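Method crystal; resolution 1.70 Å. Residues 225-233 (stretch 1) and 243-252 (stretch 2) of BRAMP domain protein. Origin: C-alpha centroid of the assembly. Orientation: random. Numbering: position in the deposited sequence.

Stretch 1 225-233: DVFAIRVNV
Stretch 2 243-252: FQKLGEVKVE

No direct backbone-to-backbone hydrogen bond joins these stretches; one arginine and two waters supply the polar links. Stretch 1 is a strand at Val226 to Arg230, extended through Val231 (-118/134) and Asn232 (-79/108), whereas stretch 2 has no regular secondary structure and runs roughly antiparallel, its end-to-end direction 141° from that of stretch 1. Lys245 takes phi/psi 55/40 and Leu246 -91/-14, and the chain is extended from Glu248 (-79/167) through Val251 (-98/138). The register sets Ile229 against Val249 (CA to CA 6.1 Å) and Arg230 against Leu246 (CA to CA 6.4 Å).

Arg230 (chi1 m, chi2 and chi3 t, chi4 -89°) extends toward the carbonyls of Gly247 and Glu248. Its NE and NH2 both give weak hydrogen bonds to Glu248 O, at 3.2 and 3.0 Å, with N-H...O angles of only 126° and 129°. Its CD lies 3.1 Å from Gly247 O, its CG packs 3.5 Å from Val249 CG2, and Val249 CA covers one guanidinium face. The long arginine thus combines an aliphatic stem with a polar tip. Gly247 has phi/psi 103/140, where a CB would jam against the preceding carbonyl oxygen and lie 3.3 Å from Arg230 NE, so glycine fits.

Two waters complete the polar links. One accepts from Arg230 N (3.0 Å) and donates to Gly247 O (2.8 Å); the other accepts from Asn232 N (3.0 Å) and donates to Gln244 OE1 (2.8 Å). Gln244 (chi1 m, chi2 t) thereby serves a backbone amide through its side chain.

Strand alternation points Val226, Ala228 and Arg230 toward stretch 2, and Phe227 and Ile229 away. Val226 CG1 meets Val251 CG2 at 3.8 Å, both valines t, while Ala228 CB sits 4.1 Å from Val249 CB, a small methyl facing a branched side chain, also t. Leu246 (chi1 m, chi2 t) brings CD1 to 3.4 Å from Asn232 N, an apolar packing contact; the leucine's length lets CD1 reach the backbone, 3.7 Å from Val231 C. The contact buries 467 Å², both sides summed, with Arg230 (108 Å²), Leu246 (78 Å²) and Val249 (71 Å²) contributing most.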

# COMPACT_ATOMS: atom_id res chain seq x y z
N ASP A 225 -11.27 16.12 -25.47
CA ASP A 225 -12.16 16.36 -24.33
C ASP A 225 -13.15 15.22 -24.12
O ASP A 225 -14.14 15.39 -23.41
CB ASP A 225 -12.90 17.69 -24.49
CG ASP A 225 -13.79 17.75 -25.73
OD1 ASP A 225 -14.11 16.70 -26.33
OD2 ASP A 225 -14.18 18.88 -26.09
N VAL A 226 -12.89 14.06 -24.72
CA VAL A 226 -13.72 12.87 -24.55
C VAL A 226 -12.80 11.67 -24.43
O VAL A 226 -11.89 11.48 -25.25
CB VAL A 226 -14.71 12.66 -25.71
CG1 VAL A 226 -15.35 11.28 -25.62
CG2 VAL A 226 -15.79 13.74 -25.71
N PHE A 227 -13.02 10.86 -23.41
CA PHE A 227 -12.39 9.55 -23.30
C PHE A 227 -13.42 8.51 -23.69
O PHE A 227 -14.53 8.50 -23.16
CB PHE A 227 -11.88 9.30 -21.87
CG PHE A 227 -11.30 7.92 -21.66
CD1 PHE A 227 -12.12 6.83 -21.43
CD2 PHE A 227 -9.93 7.72 -21.70
CE1 PHE A 227 -11.58 5.55 -21.25
CE2 PHE A 227 -9.38 6.44 -21.50
CZ PHE A 227 -10.20 5.37 -21.29
N ALA A 228 -13.06 7.61 -24.60
CA ALA A 228 -13.97 6.54 -24.98
C ALA A 228 -13.18 5.33 -25.45
O ALA A 228 -12.21 5.47 -26.20
CB ALA A 228 -14.95 7.00 -26.06
N ILE A 229 -13.59 4.15 -25.00
CA ILE A 229 -12.99 2.89 -25.42
C ILE A 229 -14.08 1.83 -25.47
O ILE A 229 -15.03 1.85 -24.69
CB ILE A 229 -11.84 2.42 -24.48
CG1 ILE A 229 -12.34 2.32 -23.04
CG2 ILE A 229 -10.61 3.31 -24.61
CD1 ILE A 229 -11.48 1.41 -22.17
N ARG A 230 -13.92 0.87 -26.40
CA ARG A 230 -14.81 -0.28 -26.46
C ARG A 230 -14.41 -1.32 -25.41
O ARG A 230 -13.24 -1.45 -25.04
CB ARG A 230 -14.77 -0.92 -27.84
CG ARG A 230 -15.22 -0.02 -28.97
CD ARG A 230 -15.45 -0.82 -30.25
NE ARG A 230 -15.63 0.04 -31.41
CZ ARG A 230 -16.81 0.51 -31.80
NH1 ARG A 230 -17.91 0.19 -31.12
NH2 ARG A 230 -16.90 1.28 -32.87
N VAL A 231 -15.40 -2.08 -24.95
CA VAL A 231 -15.21 -3.10 -23.92
C VAL A 231 -15.57 -4.45 -24.51
O VAL A 231 -16.60 -4.60 -25.18
CB VAL A 231 -16.07 -2.82 -22.68
CG1 VAL A 231 -15.90 -3.90 -21.64
CG2 VAL A 231 -15.74 -1.46 -22.11
N ASN A 232 -14.71 -5.45 -24.27
CA ASN A 232 -15.03 -6.83 -24.63
C ASN A 232 -15.98 -7.37 -23.57
O ASN A 232 -15.57 -7.61 -22.43
CB ASN A 232 -13.76 -7.66 -24.74
CG ASN A 232 -14.04 -9.13 -25.06
OD1 ASN A 232 -15.19 -9.54 -25.21
ND2 ASN A 232 -12.97 -9.93 -25.18
N VAL A 233 -17.25 -7.54 -23.93
CA VAL A 233 -18.27 -8.00 -22.99
C VAL A 233 -18.53 -9.49 -23.11
O VAL A 233 -19.54 -9.99 -22.59
CB VAL A 233 -19.58 -7.21 -23.17
CG1 VAL A 233 -19.33 -5.75 -22.90
CG2 VAL A 233 -20.14 -7.43 -24.59
N PHE A 243 -3.49 -4.70 -25.65
CA PHE A 243 -4.00 -4.64 -27.02
C PHE A 243 -5.21 -5.55 -27.08
O PHE A 243 -5.11 -6.74 -26.77
CB PHE A 243 -2.94 -5.10 -28.03
CG PHE A 243 -1.77 -4.18 -28.17
CD1 PHE A 243 -1.93 -2.92 -28.71
CD2 PHE A 243 -0.49 -4.57 -27.77
CE1 PHE A 243 -0.86 -2.06 -28.85
CE2 PHE A 243 0.58 -3.72 -27.91
CZ PHE A 243 0.40 -2.46 -28.45
N GLN A 244 -6.37 -5.00 -27.45
CA GLN A 244 -7.56 -5.82 -27.55
C GLN A 244 -8.20 -5.81 -28.93
O GLN A 244 -9.07 -6.64 -29.19
CB GLN A 244 -8.59 -5.41 -26.49
CG GLN A 244 -8.09 -5.73 -25.08
CD GLN A 244 -9.15 -5.62 -23.99
OE1 GLN A 244 -10.35 -5.70 -24.24
NE2 GLN A 244 -8.69 -5.42 -22.75
N LYS A 245 -7.78 -4.91 -29.82
CA LYS A 245 -8.20 -4.93 -31.23
C LYS A 245 -9.72 -4.92 -31.38
O LYS A 245 -10.28 -5.63 -32.22
CB LYS A 245 -7.60 -6.14 -31.96
CG LYS A 245 -6.08 -6.19 -31.96
CD LYS A 245 -5.48 -4.98 -32.65
CE LYS A 245 -3.98 -5.14 -32.84
NZ LYS A 245 -3.32 -3.92 -33.40
N LEU A 246 -10.40 -4.13 -30.55
CA LEU A 246 -11.86 -4.13 -30.57
C LEU A 246 -12.43 -3.08 -31.52
O LEU A 246 -13.63 -3.15 -31.83
CB LEU A 246 -12.42 -3.90 -29.16
CG LEU A 246 -12.05 -4.89 -28.06
CD1 LEU A 246 -12.59 -4.40 -26.72
CD2 LEU A 246 -12.55 -6.30 -28.36
N GLY A 247 -11.62 -2.14 -31.99
CA GLY A 247 -12.08 -1.04 -32.80
C GLY A 247 -12.17 0.25 -32.01
O GLY A 247 -12.57 0.24 -30.84
N GLU A 248 -11.79 1.38 -32.61
CA GLU A 248 -11.93 2.63 -31.89
C GLU A 248 -13.38 3.11 -31.93
O GLU A 248 -14.22 2.60 -32.68
CB GLU A 248 -10.98 3.69 -32.45
CG GLU A 248 -11.03 3.87 -33.96
CD GLU A 248 -10.06 4.94 -34.43
OE1 GLU A 248 -9.51 5.66 -33.57
OE2 GLU A 248 -9.86 5.07 -35.66
N VAL A 249 -13.67 4.10 -31.08
CA VAL A 249 -15.00 4.66 -30.93
C VAL A 249 -15.03 6.03 -31.60
O VAL A 249 -14.04 6.77 -31.55
CB VAL A 249 -15.41 4.78 -29.45
CG1 VAL A 249 -16.87 5.22 -29.31
CG2 VAL A 249 -15.15 3.48 -28.71
N LYS A 250 -16.16 6.36 -32.22
CA LYS A 250 -16.39 7.70 -32.74
C LYS A 250 -17.64 8.27 -32.08
O LYS A 250 -18.63 7.56 -31.87
CB LYS A 250 -16.53 7.70 -34.28
CG LYS A 250 -17.71 6.91 -34.84
CD LYS A 250 -17.87 7.17 -36.33
CE LYS A 250 -18.34 8.60 -36.58
NZ LYS A 250 -19.31 9.05 -35.55
N VAL A 251 -17.58 9.56 -31.74
CA VAL A 251 -18.57 10.20 -30.87
C VAL A 251 -19.60 10.93 -31.72
O VAL A 251 -19.26 11.59 -32.71
CB VAL A 251 -17.86 11.16 -29.88
CG1 VAL A 251 -18.84 12.14 -29.26
CG2 VAL A 251 -17.16 10.35 -28.81
N GLU A 252 -20.87 10.81 -31.31
CA GLU A 252 -22.08 11.29 -31.99
C GLU A 252 -21.90 12.36 -33.07
O GLU A 252 -21.48 12.05 -34.19
CB GLU A 252 -23.07 11.83 -30.94
CG GLU A 252 -24.48 11.27 -31.07
CD GLU A 252 -25.15 11.61 -32.38
OE1 GLU A 252 -24.87 12.70 -32.93
OE2 GLU A 252 -25.95 10.80 -32.86
O HOH W 1 -11.74 1.34 -28.38
O HOH W 2 -12.40 -5.01 -22.45